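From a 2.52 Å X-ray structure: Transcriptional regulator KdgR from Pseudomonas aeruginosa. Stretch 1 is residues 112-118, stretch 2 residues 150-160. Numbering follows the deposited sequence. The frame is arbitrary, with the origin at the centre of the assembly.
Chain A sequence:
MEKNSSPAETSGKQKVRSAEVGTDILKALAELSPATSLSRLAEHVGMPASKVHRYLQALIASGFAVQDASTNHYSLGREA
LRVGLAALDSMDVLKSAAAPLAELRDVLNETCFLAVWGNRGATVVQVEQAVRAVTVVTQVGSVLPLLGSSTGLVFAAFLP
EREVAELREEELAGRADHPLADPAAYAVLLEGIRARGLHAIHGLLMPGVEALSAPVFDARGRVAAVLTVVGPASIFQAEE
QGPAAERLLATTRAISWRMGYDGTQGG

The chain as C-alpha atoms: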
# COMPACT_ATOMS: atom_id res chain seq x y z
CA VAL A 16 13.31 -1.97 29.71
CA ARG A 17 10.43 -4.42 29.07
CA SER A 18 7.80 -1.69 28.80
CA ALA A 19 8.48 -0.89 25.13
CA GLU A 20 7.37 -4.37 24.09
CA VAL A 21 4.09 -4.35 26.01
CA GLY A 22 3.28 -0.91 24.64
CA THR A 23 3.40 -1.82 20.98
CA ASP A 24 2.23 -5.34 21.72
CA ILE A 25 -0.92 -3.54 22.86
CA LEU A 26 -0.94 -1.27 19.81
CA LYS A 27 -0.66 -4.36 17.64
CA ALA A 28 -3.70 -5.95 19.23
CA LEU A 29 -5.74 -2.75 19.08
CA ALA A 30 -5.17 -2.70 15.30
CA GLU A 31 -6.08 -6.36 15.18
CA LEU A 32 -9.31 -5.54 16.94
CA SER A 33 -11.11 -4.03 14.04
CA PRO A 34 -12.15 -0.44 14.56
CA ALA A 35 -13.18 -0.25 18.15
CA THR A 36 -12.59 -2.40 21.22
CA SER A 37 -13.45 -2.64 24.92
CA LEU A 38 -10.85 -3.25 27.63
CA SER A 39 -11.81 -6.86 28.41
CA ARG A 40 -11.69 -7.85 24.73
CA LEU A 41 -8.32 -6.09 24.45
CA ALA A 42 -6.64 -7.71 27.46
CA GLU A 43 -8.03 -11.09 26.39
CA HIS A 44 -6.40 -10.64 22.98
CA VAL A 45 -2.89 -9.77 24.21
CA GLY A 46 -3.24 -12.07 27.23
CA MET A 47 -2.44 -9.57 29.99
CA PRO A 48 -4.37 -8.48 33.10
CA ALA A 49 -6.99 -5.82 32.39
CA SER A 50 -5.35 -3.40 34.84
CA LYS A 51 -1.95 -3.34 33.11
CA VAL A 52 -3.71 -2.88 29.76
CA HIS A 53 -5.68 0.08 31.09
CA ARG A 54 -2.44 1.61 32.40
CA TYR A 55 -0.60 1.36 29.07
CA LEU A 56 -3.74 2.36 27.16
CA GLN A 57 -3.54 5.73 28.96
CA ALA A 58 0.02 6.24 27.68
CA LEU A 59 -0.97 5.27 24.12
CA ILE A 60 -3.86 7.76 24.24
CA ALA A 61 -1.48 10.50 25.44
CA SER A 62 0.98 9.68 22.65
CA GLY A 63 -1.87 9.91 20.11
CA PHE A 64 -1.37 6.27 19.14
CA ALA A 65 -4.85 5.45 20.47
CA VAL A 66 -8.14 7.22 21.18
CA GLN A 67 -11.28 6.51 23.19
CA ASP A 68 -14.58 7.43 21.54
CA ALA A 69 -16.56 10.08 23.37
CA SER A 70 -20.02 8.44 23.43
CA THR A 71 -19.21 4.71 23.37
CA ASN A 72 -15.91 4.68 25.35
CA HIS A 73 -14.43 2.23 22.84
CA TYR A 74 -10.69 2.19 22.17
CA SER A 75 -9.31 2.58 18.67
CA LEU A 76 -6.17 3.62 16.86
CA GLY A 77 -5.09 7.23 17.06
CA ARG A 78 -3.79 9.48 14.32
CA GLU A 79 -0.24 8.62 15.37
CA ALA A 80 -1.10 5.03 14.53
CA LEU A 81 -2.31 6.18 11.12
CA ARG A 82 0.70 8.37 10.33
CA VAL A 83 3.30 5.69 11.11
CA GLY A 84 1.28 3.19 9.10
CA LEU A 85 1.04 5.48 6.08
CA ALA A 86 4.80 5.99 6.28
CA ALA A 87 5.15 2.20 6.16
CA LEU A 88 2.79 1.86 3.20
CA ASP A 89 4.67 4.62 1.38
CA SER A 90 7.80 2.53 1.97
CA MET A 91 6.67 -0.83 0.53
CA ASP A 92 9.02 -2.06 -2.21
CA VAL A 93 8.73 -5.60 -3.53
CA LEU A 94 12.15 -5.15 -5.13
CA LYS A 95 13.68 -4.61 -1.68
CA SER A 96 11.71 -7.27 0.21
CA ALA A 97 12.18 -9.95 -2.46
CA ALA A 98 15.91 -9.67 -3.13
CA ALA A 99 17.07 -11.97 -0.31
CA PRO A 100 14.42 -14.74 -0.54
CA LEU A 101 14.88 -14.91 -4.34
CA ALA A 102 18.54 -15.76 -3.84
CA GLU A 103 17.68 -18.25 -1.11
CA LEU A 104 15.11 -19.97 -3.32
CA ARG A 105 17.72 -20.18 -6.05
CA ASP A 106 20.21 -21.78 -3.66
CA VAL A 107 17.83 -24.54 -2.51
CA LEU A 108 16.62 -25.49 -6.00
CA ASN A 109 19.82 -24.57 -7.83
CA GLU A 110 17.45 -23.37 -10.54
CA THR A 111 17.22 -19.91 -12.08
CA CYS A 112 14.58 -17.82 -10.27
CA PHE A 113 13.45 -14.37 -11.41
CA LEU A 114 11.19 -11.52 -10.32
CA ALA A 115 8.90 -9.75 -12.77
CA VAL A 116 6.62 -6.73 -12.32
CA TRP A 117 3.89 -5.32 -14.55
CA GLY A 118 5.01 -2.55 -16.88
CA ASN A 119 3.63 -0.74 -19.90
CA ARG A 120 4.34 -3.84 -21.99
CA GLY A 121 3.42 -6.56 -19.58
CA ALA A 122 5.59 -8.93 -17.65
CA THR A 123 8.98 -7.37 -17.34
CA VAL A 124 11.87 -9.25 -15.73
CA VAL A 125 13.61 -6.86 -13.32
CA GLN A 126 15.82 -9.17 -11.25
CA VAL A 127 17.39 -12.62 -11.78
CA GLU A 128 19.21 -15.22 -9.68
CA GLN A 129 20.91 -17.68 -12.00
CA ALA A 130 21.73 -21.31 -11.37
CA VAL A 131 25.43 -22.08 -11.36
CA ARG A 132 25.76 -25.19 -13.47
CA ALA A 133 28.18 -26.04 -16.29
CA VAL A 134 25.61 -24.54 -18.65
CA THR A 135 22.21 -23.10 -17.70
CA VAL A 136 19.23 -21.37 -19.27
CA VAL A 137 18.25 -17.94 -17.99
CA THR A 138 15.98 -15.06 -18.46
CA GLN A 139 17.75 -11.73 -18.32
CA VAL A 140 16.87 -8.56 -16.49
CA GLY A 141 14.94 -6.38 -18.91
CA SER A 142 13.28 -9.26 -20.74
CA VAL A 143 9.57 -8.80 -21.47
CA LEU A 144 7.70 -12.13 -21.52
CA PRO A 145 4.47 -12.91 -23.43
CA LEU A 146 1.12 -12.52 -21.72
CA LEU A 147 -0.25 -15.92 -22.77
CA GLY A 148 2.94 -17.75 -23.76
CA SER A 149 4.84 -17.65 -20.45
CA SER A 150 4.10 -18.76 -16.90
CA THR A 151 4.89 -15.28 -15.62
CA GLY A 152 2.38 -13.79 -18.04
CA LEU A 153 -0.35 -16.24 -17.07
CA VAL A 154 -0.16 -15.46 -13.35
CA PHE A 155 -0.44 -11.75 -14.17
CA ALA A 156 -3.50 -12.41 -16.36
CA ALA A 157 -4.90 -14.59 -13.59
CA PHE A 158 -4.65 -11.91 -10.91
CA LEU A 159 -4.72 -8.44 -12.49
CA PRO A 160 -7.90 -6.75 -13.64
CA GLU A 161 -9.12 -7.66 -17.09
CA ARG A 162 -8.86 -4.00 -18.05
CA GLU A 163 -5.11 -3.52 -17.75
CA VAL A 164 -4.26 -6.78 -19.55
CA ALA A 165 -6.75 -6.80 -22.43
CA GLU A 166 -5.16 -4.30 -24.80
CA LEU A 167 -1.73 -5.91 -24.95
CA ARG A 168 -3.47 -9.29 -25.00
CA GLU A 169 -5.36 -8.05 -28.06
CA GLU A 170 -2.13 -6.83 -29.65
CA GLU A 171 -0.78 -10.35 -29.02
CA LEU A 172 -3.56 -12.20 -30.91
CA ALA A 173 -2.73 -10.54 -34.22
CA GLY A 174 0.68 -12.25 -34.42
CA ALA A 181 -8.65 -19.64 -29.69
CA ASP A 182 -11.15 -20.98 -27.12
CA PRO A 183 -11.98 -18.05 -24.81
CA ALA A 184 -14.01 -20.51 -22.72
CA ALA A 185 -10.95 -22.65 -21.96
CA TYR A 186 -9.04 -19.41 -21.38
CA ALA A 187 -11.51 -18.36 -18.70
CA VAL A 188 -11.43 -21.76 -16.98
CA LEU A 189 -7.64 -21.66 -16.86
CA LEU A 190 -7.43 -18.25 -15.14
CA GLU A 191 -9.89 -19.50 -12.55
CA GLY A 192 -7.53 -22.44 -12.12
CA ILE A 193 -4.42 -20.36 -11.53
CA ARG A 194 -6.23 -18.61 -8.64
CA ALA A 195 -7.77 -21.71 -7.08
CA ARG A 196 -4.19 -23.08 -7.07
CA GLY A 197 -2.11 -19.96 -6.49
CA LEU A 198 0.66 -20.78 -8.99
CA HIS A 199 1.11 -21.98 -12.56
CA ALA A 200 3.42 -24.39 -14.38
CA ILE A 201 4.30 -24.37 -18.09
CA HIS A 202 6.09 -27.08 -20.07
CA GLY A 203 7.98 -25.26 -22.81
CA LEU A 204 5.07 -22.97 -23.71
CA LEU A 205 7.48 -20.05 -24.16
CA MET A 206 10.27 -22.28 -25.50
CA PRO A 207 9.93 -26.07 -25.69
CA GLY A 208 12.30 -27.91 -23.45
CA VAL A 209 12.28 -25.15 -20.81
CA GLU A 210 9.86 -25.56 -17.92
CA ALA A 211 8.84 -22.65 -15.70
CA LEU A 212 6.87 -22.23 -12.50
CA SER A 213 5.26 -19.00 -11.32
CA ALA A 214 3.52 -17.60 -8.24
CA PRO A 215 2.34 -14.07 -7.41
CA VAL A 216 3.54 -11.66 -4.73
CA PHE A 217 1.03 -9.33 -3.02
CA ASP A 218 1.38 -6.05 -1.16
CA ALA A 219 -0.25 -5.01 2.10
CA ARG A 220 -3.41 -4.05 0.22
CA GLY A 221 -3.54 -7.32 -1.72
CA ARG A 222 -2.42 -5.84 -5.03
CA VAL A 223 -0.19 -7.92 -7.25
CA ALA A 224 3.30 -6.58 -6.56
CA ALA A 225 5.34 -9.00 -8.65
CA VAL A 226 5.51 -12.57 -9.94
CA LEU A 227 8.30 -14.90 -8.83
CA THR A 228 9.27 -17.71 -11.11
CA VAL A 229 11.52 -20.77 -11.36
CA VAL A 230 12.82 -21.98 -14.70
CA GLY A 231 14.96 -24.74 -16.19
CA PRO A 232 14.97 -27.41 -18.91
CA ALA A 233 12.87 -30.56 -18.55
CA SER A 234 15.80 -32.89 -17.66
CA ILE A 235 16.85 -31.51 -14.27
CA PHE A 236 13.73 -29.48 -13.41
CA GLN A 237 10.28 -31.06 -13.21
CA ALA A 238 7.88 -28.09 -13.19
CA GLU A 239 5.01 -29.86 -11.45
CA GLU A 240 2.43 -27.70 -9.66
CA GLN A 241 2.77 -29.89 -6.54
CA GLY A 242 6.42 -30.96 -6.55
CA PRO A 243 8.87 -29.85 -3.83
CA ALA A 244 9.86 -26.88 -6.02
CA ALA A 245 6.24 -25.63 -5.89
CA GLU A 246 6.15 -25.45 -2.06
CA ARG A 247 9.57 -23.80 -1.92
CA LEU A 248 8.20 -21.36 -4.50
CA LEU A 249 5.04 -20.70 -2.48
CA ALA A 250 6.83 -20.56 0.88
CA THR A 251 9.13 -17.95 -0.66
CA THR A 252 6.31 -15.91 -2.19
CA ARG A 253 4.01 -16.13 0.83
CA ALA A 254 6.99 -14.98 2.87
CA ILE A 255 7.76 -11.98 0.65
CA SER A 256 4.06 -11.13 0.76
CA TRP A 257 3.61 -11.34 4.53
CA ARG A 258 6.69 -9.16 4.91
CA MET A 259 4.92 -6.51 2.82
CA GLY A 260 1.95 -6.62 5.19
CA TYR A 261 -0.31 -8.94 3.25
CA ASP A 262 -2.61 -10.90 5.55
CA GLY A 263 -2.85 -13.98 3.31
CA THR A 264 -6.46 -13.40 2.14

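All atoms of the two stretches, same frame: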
# COMPACT_ATOMS: atom_id res chain seq x y z
N CYS A 112 15.80 -18.48 -10.70
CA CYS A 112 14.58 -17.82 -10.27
C CYS A 112 14.65 -16.35 -10.66
O CYS A 112 15.73 -15.75 -10.66
CB CYS A 112 14.37 -17.92 -8.75
SG CYS A 112 14.59 -19.59 -8.09
N PHE A 113 13.49 -15.77 -11.01
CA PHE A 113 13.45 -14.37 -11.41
C PHE A 113 12.21 -13.68 -10.85
O PHE A 113 11.21 -14.31 -10.48
CB PHE A 113 13.52 -14.20 -12.94
CG PHE A 113 12.43 -14.92 -13.73
CD1 PHE A 113 11.32 -14.23 -14.21
CD2 PHE A 113 12.57 -16.26 -14.08
CE1 PHE A 113 10.35 -14.89 -14.99
CE2 PHE A 113 11.61 -16.93 -14.84
CZ PHE A 113 10.50 -16.25 -15.30
N LEU A 114 12.31 -12.35 -10.74
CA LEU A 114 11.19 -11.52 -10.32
C LEU A 114 10.77 -10.63 -11.49
O LEU A 114 11.62 -10.02 -12.15
CB LEU A 114 11.56 -10.66 -9.11
CG LEU A 114 10.40 -10.01 -8.35
CD1 LEU A 114 9.63 -11.04 -7.53
CD2 LEU A 114 10.92 -8.91 -7.44
N ALA A 115 9.47 -10.61 -11.75
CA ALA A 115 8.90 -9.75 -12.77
C ALA A 115 7.82 -8.88 -12.14
O ALA A 115 7.13 -9.30 -11.21
CB ALA A 115 8.30 -10.55 -13.91
N VAL A 116 7.70 -7.66 -12.66
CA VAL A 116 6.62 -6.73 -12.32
C VAL A 116 5.89 -6.35 -13.59
O VAL A 116 6.33 -6.65 -14.70
CB VAL A 116 7.14 -5.47 -11.60
CG1 VAL A 116 7.99 -5.85 -10.36
CG2 VAL A 116 7.93 -4.61 -12.60
N TRP A 117 4.76 -5.66 -13.43
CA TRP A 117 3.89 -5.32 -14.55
C TRP A 117 4.20 -3.91 -15.04
O TRP A 117 4.06 -2.94 -14.29
CB TRP A 117 2.42 -5.46 -14.13
CG TRP A 117 1.44 -5.19 -15.22
CD1 TRP A 117 0.71 -4.04 -15.42
CD2 TRP A 117 1.11 -6.07 -16.30
NE1 TRP A 117 -0.09 -4.18 -16.53
CE2 TRP A 117 0.14 -5.41 -17.09
CE3 TRP A 117 1.50 -7.36 -16.65
CZ2 TRP A 117 -0.43 -5.99 -18.22
CZ3 TRP A 117 0.93 -7.94 -17.78
CH2 TRP A 117 -0.01 -7.26 -18.55
N GLY A 118 4.64 -3.81 -16.29
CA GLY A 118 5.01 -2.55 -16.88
C GLY A 118 4.15 -2.25 -18.09
O GLY A 118 3.29 -3.04 -18.49
N SER A 150 4.74 -18.50 -18.18
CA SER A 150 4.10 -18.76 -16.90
C SER A 150 3.98 -17.49 -16.08
O SER A 150 3.02 -17.31 -15.32
CB SER A 150 4.90 -19.80 -16.12
OG SER A 150 6.26 -19.41 -16.02
N THR A 151 4.95 -16.60 -16.24
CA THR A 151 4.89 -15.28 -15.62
C THR A 151 3.72 -14.47 -16.15
O THR A 151 3.03 -13.77 -15.39
CB THR A 151 6.22 -14.58 -15.89
OG1 THR A 151 7.31 -15.46 -15.57
CG2 THR A 151 6.34 -13.34 -15.08
N GLY A 152 3.47 -14.54 -17.46
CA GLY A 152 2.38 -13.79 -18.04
C GLY A 152 1.03 -14.34 -17.66
O GLY A 152 0.05 -13.58 -17.55
N LEU A 153 0.94 -15.65 -17.43
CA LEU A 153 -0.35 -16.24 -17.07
C LEU A 153 -0.76 -15.87 -15.65
O LEU A 153 -1.94 -15.60 -15.38
CB LEU A 153 -0.34 -17.75 -17.27
CG LEU A 153 -0.17 -18.24 -18.71
CD1 LEU A 153 -0.87 -19.57 -18.96
CD2 LEU A 153 -0.68 -17.21 -19.68
N VAL A 154 0.19 -15.86 -14.71
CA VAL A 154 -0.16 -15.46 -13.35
C VAL A 154 -0.66 -14.02 -13.33
O VAL A 154 -1.71 -13.73 -12.75
CB VAL A 154 1.03 -15.64 -12.39
CG1 VAL A 154 0.62 -15.12 -10.97
CG2 VAL A 154 1.47 -17.10 -12.34
N PHE A 155 0.06 -13.12 -14.00
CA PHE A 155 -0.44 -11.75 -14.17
C PHE A 155 -1.88 -11.75 -14.68
O PHE A 155 -2.79 -11.22 -14.02
CB PHE A 155 0.50 -10.98 -15.11
CG PHE A 155 1.76 -10.43 -14.44
CD1 PHE A 155 1.68 -9.65 -13.30
CD2 PHE A 155 3.03 -10.70 -14.96
CE1 PHE A 155 2.83 -9.13 -12.70
CE2 PHE A 155 4.19 -10.20 -14.34
CZ PHE A 155 4.08 -9.41 -13.21
N ALA A 156 -2.14 -12.37 -15.84
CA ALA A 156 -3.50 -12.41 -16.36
C ALA A 156 -4.46 -13.01 -15.35
O ALA A 156 -5.64 -12.63 -15.30
CB ALA A 156 -3.56 -13.21 -17.66
N ALA A 157 -3.99 -13.96 -14.54
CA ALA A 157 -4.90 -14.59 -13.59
C ALA A 157 -5.32 -13.62 -12.50
O ALA A 157 -6.45 -13.68 -12.03
CB ALA A 157 -4.24 -15.83 -12.98
N PHE A 158 -4.43 -12.70 -12.10
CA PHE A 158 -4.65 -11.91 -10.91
C PHE A 158 -4.89 -10.43 -11.15
O PHE A 158 -5.54 -9.80 -10.31
CB PHE A 158 -3.47 -12.10 -9.95
CG PHE A 158 -3.43 -13.45 -9.32
CD1 PHE A 158 -2.81 -14.51 -9.95
CD2 PHE A 158 -4.09 -13.69 -8.12
CE1 PHE A 158 -2.80 -15.78 -9.38
CE2 PHE A 158 -4.09 -14.95 -7.54
CZ PHE A 158 -3.44 -16.00 -8.18
N LEU A 159 -4.43 -9.85 -12.24
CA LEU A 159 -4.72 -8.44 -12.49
C LEU A 159 -6.09 -8.25 -13.08
O LEU A 159 -6.68 -9.17 -13.65
CB LEU A 159 -3.68 -7.83 -13.42
CG LEU A 159 -2.30 -7.83 -12.84
CD1 LEU A 159 -1.39 -8.21 -13.93
CD2 LEU A 159 -1.98 -6.48 -12.12
N PRO A 160 -6.64 -7.04 -12.96
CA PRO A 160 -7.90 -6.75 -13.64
C PRO A 160 -7.84 -7.05 -15.13
O PRO A 160 -6.79 -6.98 -15.77
CB PRO A 160 -8.10 -5.24 -13.38
CG PRO A 160 -7.38 -4.98 -12.16
CD PRO A 160 -6.16 -5.84 -12.24

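This is an apolar packing contact between a β-strand, residues 112-118, and a helix, residues 150-158, with no hydrogen bond across it. The two axes cross at -48° and approach to 9.9 Å. Alternate strand residues face the helix: Ala115 and Trp117 point toward it, while Leu114 and Val116 point away. The helix answers with Thr151 and Phe155, one turn apart, and Leu159, just past its end, continues the row.

Phe113 starts out sideways, but the end of its ring comes nearer. Its CE1 lies 3.1 Å from Thr151 OG1, which sits at the ring edge. Ala115 CB packs against Thr151 CG2 at 3.6 Å. The small alanine side chain also meets Phe155, with Ala115 CB 4.1 Å from Phe155 CE2. The Phe155 ring reaches the strand backbone as well: its CZ is 3.6 Å from Ala115 O, which lies near the ring plane.

Trp117 contributes the largest share of the strand's buried area, about half of it. Its CE3 lies over one face of the Phe155 ring, 3.8 Å from Phe155 CG. The two rings are oblique, with planes at 54° and centroids 5.4 Å apart. Leu159 CD1 sits over a face of the Trp117 six-membered ring, 4.3 Å from its centroid, in a CH-pi contact.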